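Local atomic coordinates of ABC transporter periplasmic substrate-binding protein (PDB entry 5MY5), a protein that probably binds tungstate selectively in the periplasm as the substrate-binding component (TupA) of an ABC transporter. Residues A[107-112]-A[189-194]; A[135-140]-A[184-189]. The protein carries 2 engineered substitutions. All blocks are in the same frame, centred on the assembly; numbering follows the deposited sequence.

Contact 1: residues A[107-112]-A[189-194]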
loop_
_atom_site.group_PDB
_atom_site.type_symbol
_atom_site.label_atom_id
_atom_site.label_comp_id
_atom_site.label_asym_id
_atom_site.label_seq_id
_atom_site.Cartn_x
_atom_site.Cartn_y
_atom_site.Cartn_z
ATOM N N PHE A 107 6.602 -0.960 -1.949
ATOM C CA PHE A 107 7.013 0.126 -2.794
ATOM C C PHE A 107 8.392 -0.141 -3.363
ATOM O O PHE A 107 9.125 -0.816 -2.741
ATOM C CB PHE A 107 7.014 1.467 -1.985
ATOM C CG PHE A 107 5.628 1.910 -1.553
ATOM C CD1 PHE A 107 4.871 2.647 -2.357
ATOM C CD2 PHE A 107 5.187 1.574 -0.256
ATOM C CE1 PHE A 107 3.552 3.054 -1.928
ATOM C CE2 PHE A 107 3.939 2.017 0.191
ATOM C CZ PHE A 107 3.140 2.694 -0.671
ATOM N N VAL A 108 8.704 0.485 -4.469
ATOM C CA VAL A 108 10.032 0.347 -5.159
ATOM C C VAL A 108 10.507 1.696 -5.650
ATOM O O VAL A 108 9.697 2.616 -5.914
ATOM C CB VAL A 108 9.962 -0.701 -6.280
ATOM C CG1 VAL A 108 9.595 -2.129 -5.739
ATOM C CG2 VAL A 108 9.045 -0.306 -7.301
ATOM N N ILE A 109 11.832 1.845 -5.798
ATOM C CA ILE A 109 12.357 3.019 -6.524
ATOM C C ILE A 109 12.748 2.591 -7.914
ATOM O O ILE A 109 13.456 1.561 -8.050
ATOM C CB ILE A 109 13.519 3.643 -5.732
ATOM C CG1 ILE A 109 12.984 4.065 -4.327
ATOM C CG2 ILE A 109 14.103 4.765 -6.542
ATOM C CD1 ILE A 109 14.093 4.397 -3.428
ATOM N N ILE A 110 12.335 3.336 -8.893
ATOM C CA ILE A 110 12.561 3.043 -10.329
ATOM C C ILE A 110 13.349 4.176 -10.909
ATOM O O ILE A 110 13.407 5.296 -10.354
ATOM C CB ILE A 110 11.301 2.741 -11.093
ATOM C CG1 ILE A 110 10.458 4.004 -11.305
ATOM C CG2 ILE A 110 10.543 1.671 -10.372
ATOM C CD1 ILE A 110 9.182 3.847 -12.048
ATOM N N GLY A 111 14.031 3.890 -12.021
ATOM C CA GLY A 111 14.811 4.910 -12.712
ATOM C C GLY A 111 15.241 4.396 -14.066
ATOM O O GLY A 111 14.968 3.195 -14.394
ATOM N N PRO A 112 15.964 5.235 -14.858
ATOM C CA PRO A 112 16.440 4.753 -16.106
ATOM C C PRO A 112 17.274 3.493 -15.992
ATOM O O PRO A 112 18.054 3.301 -15.057
ATOM C CB PRO A 112 17.215 5.959 -16.692
ATOM C CG PRO A 112 16.694 7.123 -15.967
ATOM C CD PRO A 112 16.380 6.618 -14.612
ATOM N N TYR A 189 14.478 9.416 -11.277
ATOM C CA TYR A 189 14.116 8.378 -10.340
ATOM C C TYR A 189 12.756 8.711 -9.729
ATOM O O TYR A 189 12.433 9.865 -9.554
ATOM C CB TYR A 189 15.155 8.271 -9.266
ATOM C CG TYR A 189 16.504 7.769 -9.807
ATOM C CD1 TYR A 189 17.377 8.634 -10.388
ATOM C CD2 TYR A 189 16.814 6.452 -9.749
ATOM C CE1 TYR A 189 18.571 8.189 -10.897
ATOM C CE2 TYR A 189 18.067 6.004 -10.213
ATOM C CZ TYR A 189 18.864 6.877 -10.863
ATOM O OH TYR A 189 20.152 6.412 -11.273
ATOM N N THR A 190 12.024 7.699 -9.265
ATOM C CA THR A 190 10.758 7.985 -8.535
ATOM C C THR A 190 10.467 6.748 -7.661
ATOM O O THR A 190 10.847 5.608 -7.976
ATOM C CB THR A 190 9.627 8.368 -9.474
ATOM O OG1 THR A 190 8.537 8.879 -8.676
ATOM C CG2 THR A 190 9.095 7.238 -10.256
ATOM N N MET A 191 9.727 6.962 -6.583
ATOM C CA MET A 191 9.196 5.877 -5.754
ATOM C C MET A 191 7.737 5.642 -6.212
ATOM O O MET A 191 6.932 6.604 -6.317
ATOM C CB MET A 191 9.256 6.199 -4.265
ATOM C CG MET A 191 8.863 5.056 -3.369
ATOM S SD MET A 191 8.137 5.510 -1.800
ATOM C CE MET A 191 6.506 5.998 -2.366
ATOM N N THR A 192 7.425 4.346 -6.407
ATOM C CA THR A 192 6.056 3.904 -6.803
ATOM C C THR A 192 5.640 2.718 -6.070
ATOM O O THR A 192 6.448 1.968 -5.582
ATOM C CB THR A 192 5.998 3.644 -8.297
ATOM O OG1 THR A 192 4.660 3.300 -8.719
ATOM C CG2 THR A 192 6.929 2.607 -8.741
ATOM N N ASP A 193 4.301 2.547 -5.901
ATOM C CA ASP A 193 3.864 1.210 -5.437
ATOM C C ASP A 193 4.215 0.230 -6.629
ATOM O O ASP A 193 4.157 0.614 -7.765
ATOM C CB ASP A 193 2.339 1.192 -5.143
ATOM C CG ASP A 193 1.563 1.593 -6.337
ATOM O OD1 ASP A 193 1.607 2.732 -6.875
ATOM O OD2 ASP A 193 0.872 0.687 -6.838
ATOM N N ARG A 194 4.471 -1.016 -6.209
ATOM C CA ARG A 194 4.769 -2.073 -7.211
ATOM C C ARG A 194 3.636 -2.313 -8.147
ATOM O O ARG A 194 3.889 -2.491 -9.353
ATOM C CB ARG A 194 5.161 -3.347 -6.574
ATOM C CG ARG A 194 5.706 -4.416 -7.574
ATOM C CD ARG A 194 6.061 -5.685 -6.803
ATOM N NE ARG A 194 7.176 -5.574 -5.860
ATOM C CZ ARG A 194 8.460 -5.719 -6.200
ATOM N NH1 ARG A 194 8.836 -5.936 -7.452
ATOM N NH2 ARG A 194 9.387 -5.607 -5.241
#
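Val108 and Thr192 exchange two backbone hydrogen bonds, Val108 N to Thr192 O and Thr192 N to Val108 O, both 2.9 Å and nearly straight. Two residues on, Ile110 and Thr190 pair the same way, though the bond from Thr190 N to Ile110 O is longer at 3.0 Å. Met191 CA, between the two pairs, makes a CA-H...O contact with Val108 O at 3.3 Å. Segments 107-112 and 189-193 run antiparallel, their directions 148° apart, and pair strand 100-112 with strand 189-193 in the mixed sheet of a periplasmic binding protein fold. On the sheet face of Val108, Ile110, Thr190 and Thr192, aliphatic groups pack side by side: the Ile110 CG1 methylene lies 3.7 Å from the Thr190 CG2 methyl, which sits between the backbone N and carbonyl carbon because OG1 is anti to N (chi1 -169°). Thr190 OG1 probably hydrogen-bonds Val139 O. The Arg194 guanidinium receives Val108 CG1 over one face, 3.5 Å from NH2, while NE and NH2 form salt bridges to Asp106 and Glu215. Toward helix 146-155, Met191 forms an oblique Met-aromatic contact with Phe107, its CE 3.7 Å from Phe107 CD1. Asp193 turns its carboxylate away to N-cap helix 194-203, and its OD1 also hydrogen-bonds Thr196 OG1.

Contact 2: residues A[135-140]-A[184-189]. With NA (sodium ion), chain B.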
loop_
_atom_site.group_PDB
_atom_site.type_symbol
_atom_site.label_atom_id
_atom_site.label_comp_id
_atom_site.label_asym_id
_atom_site.label_seq_id
_atom_site.Cartn_x
_atom_site.Cartn_y
_atom_site.Cartn_z
ATOM N N ASN A 135 22.791 15.026 -7.334
ATOM C CA ASN A 135 21.741 15.922 -7.869
ATOM C C ASN A 135 20.936 15.301 -8.980
ATOM O O ASN A 135 20.538 15.938 -9.965
ATOM C CB ASN A 135 22.324 17.238 -8.377
ATOM C CG ASN A 135 22.862 18.143 -7.254
ATOM O OD1 ASN A 135 22.575 18.010 -6.034
ATOM N ND2 ASN A 135 23.482 19.182 -7.691
ATOM N N ALA A 136 20.720 13.985 -8.904
ATOM C CA ALA A 136 19.894 13.331 -9.900
ATOM C C ALA A 136 18.422 13.744 -9.713
ATOM O O ALA A 136 17.979 13.964 -8.621
ATOM C CB ALA A 136 20.029 11.790 -9.849
ATOM N N VAL A 137 17.709 13.739 -10.814
ATOM C CA VAL A 137 16.284 14.064 -10.826
ATOM C C VAL A 137 15.533 13.028 -10.056
ATOM O O VAL A 137 15.729 11.827 -10.269
ATOM C CB VAL A 137 15.683 14.166 -12.212
ATOM C CG1 VAL A 137 14.155 14.315 -12.148
ATOM C CG2 VAL A 137 16.265 15.373 -12.960
ATOM N N PHE A 138 14.706 13.478 -9.151
ATOM C CA PHE A 138 13.862 12.584 -8.296
ATOM C C PHE A 138 12.450 13.199 -8.333
ATOM O O PHE A 138 12.258 14.393 -8.005
ATOM C CB PHE A 138 14.314 12.482 -6.865
ATOM C CG PHE A 138 13.498 11.490 -6.073
ATOM C CD1 PHE A 138 12.268 11.887 -5.526
ATOM C CD2 PHE A 138 13.849 10.124 -5.961
ATOM C CE1 PHE A 138 11.460 11.000 -4.850
ATOM C CE2 PHE A 138 13.036 9.238 -5.294
ATOM C CZ PHE A 138 11.871 9.641 -4.758
ATOM N N VAL A 139 11.455 12.390 -8.660
ATOM C CA VAL A 139 10.110 12.861 -8.845
ATOM C C VAL A 139 9.182 12.368 -7.738
ATOM O O VAL A 139 8.984 11.186 -7.521
ATOM C CB VAL A 139 9.546 12.431 -10.215
ATOM C CG1 VAL A 139 8.275 13.113 -10.454
ATOM C CG2 VAL A 139 10.509 12.710 -11.364
ATOM N N SER A 140 8.661 13.328 -6.974
ATOM C CA SER A 140 7.669 13.143 -5.908
ATOM C C SER A 140 6.228 13.326 -6.449
ATOM O O SER A 140 6.018 14.282 -7.256
ATOM C CB SER A 140 7.906 14.220 -4.771
ATOM O OG SER A 140 7.001 14.170 -3.739
ATOM N N ALA A 184 9.941 9.336 -16.428
ATOM C CA ALA A 184 10.442 8.841 -17.714
ATOM C C ALA A 184 10.887 9.954 -18.649
ATOM O O ALA A 184 11.968 9.846 -19.217
ATOM C CB ALA A 184 9.421 7.961 -18.393
ATOM N N GLU A 185 10.108 11.037 -18.754
ATOM C CA GLU A 185 10.416 12.140 -19.629
ATOM C C GLU A 185 11.722 12.815 -19.180
ATOM O O GLU A 185 12.532 13.270 -20.049
ATOM C CB GLU A 185 9.236 13.091 -19.736
ATOM C CG GLU A 185 9.388 14.202 -20.782
ATOM C CD GLU A 185 10.120 15.435 -20.286
ATOM O OE1 GLU A 185 9.975 15.803 -19.094
ATOM O OE2 GLU A 185 10.821 16.071 -21.119
ATOM N N LYS A 186 11.928 12.866 -17.876
ATOM C CA LYS A 186 13.051 13.625 -17.291
ATOM C C LYS A 186 14.265 12.776 -17.127
ATOM O O LYS A 186 15.320 13.287 -16.798
ATOM C CB LYS A 186 12.645 14.305 -16.000
ATOM C CG LYS A 186 11.701 15.452 -16.239
ATOM C CD LYS A 186 11.403 16.074 -14.914
ATOM C CE LYS A 186 10.477 17.263 -14.991
ATOM N NZ LYS A 186 11.174 18.355 -15.705
ATOM N N GLY A 187 14.206 11.481 -17.441
ATOM C CA GLY A 187 15.320 10.612 -16.997
ATOM C C GLY A 187 15.653 10.546 -15.519
ATOM O O GLY A 187 16.819 10.493 -15.113
ATOM N N GLY A 188 14.598 10.470 -14.725
ATOM C CA GLY A 188 14.616 10.624 -13.303
ATOM C C GLY A 188 14.260 9.379 -12.572
ATOM O O GLY A 188 13.894 8.368 -13.214
ATOM N N TYR A 189 14.478 9.416 -11.277
ATOM C CA TYR A 189 14.116 8.378 -10.340
ATOM C C TYR A 189 12.756 8.711 -9.729
ATOM O O TYR A 189 12.433 9.865 -9.554
ATOM C CB TYR A 189 15.155 8.271 -9.266
ATOM C CG TYR A 189 16.504 7.769 -9.807
ATOM C CD1 TYR A 189 17.377 8.634 -10.388
ATOM C CD2 TYR A 189 16.814 6.452 -9.749
ATOM C CE1 TYR A 189 18.571 8.189 -10.897
ATOM C CE2 TYR A 189 18.067 6.004 -10.213
ATOM C CZ TYR A 189 18.864 6.877 -10.863
ATOM O OH TYR A 189 20.152 6.412 -11.273
HETATM NA NA NA B . 22.933 19.140 -3.983
HETATM O O HOH W 1 24.354 20.407 -4.599
HETATM O O HOH W 2 18.725 12.347 -13.326
HETATM O O HOH W 3 22.992 20.082 -2.143
HETATM O O HOH W 4 24.515 17.792 -3.624
HETATM O O HOH W 5 21.540 17.687 -3.016
HETATM O O HOH W 6 21.176 20.231 -4.395
#
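Phe138 and Tyr189 form a parallel beta bridge in which Tyr189 N donates to Val137 O and Tyr189 O accepts from Val139 N, both at 2.9 Å. Strand 138-140 meets the chain here just after helix 176-186 has ended in a Schellman motif, with Gly187 at positive phi, and turned through Gly188 into strand 189-193; strand 138-140 lies between 169-171 and 189-193, parallel to both, in the mixed sheet of the periplasmic binding protein fold. Val137 O also lies at the edge of the Tyr189 ring, in its plane, 3.6 Å from CD1. Phe138 crosses Tyr189 at about a right angle: Phe138 CG is anti to the backbone N (chi1 -176°), Tyr189 O lies over one face of the ring, offset toward the rim, and CD2 is 4.0 Å from Tyr189 CB. Trp155 meets the Phe138 ring edge-to-face. Val137 CG1 packs on Gly188 CA at 3.9 Å and also on Lys186 CB. A water bridges Val137 N and Gly187 O. Beyond, Asn135 OD1 binds a sodium ion at 2.4 Å, whose other five ligands are waters.

The two contacts share Tyr189 and lie with their centres about 10 Å apart, on the same side of the chain's centre. Along the chain the order is 107-112, 135-140, 184-189, 189-194, so contact 2 is nested within the loop closed by contact 1. Strand 189-193 is their common element: strand 100-112 runs antiparallel to it and strand 138-140 parallel to it, making three neighbouring strands of one mixed sheet. Pro112 packs against the carbonyl oxygens of Gly187 and Gly188, so the end of strand 100-112 touches the turn that leads out of helix 176-186. Strand 189-193 thus ties strands far apart in the sequence into one mixed sheet, consistent with the two-lobed fold of periplasmic binding proteins.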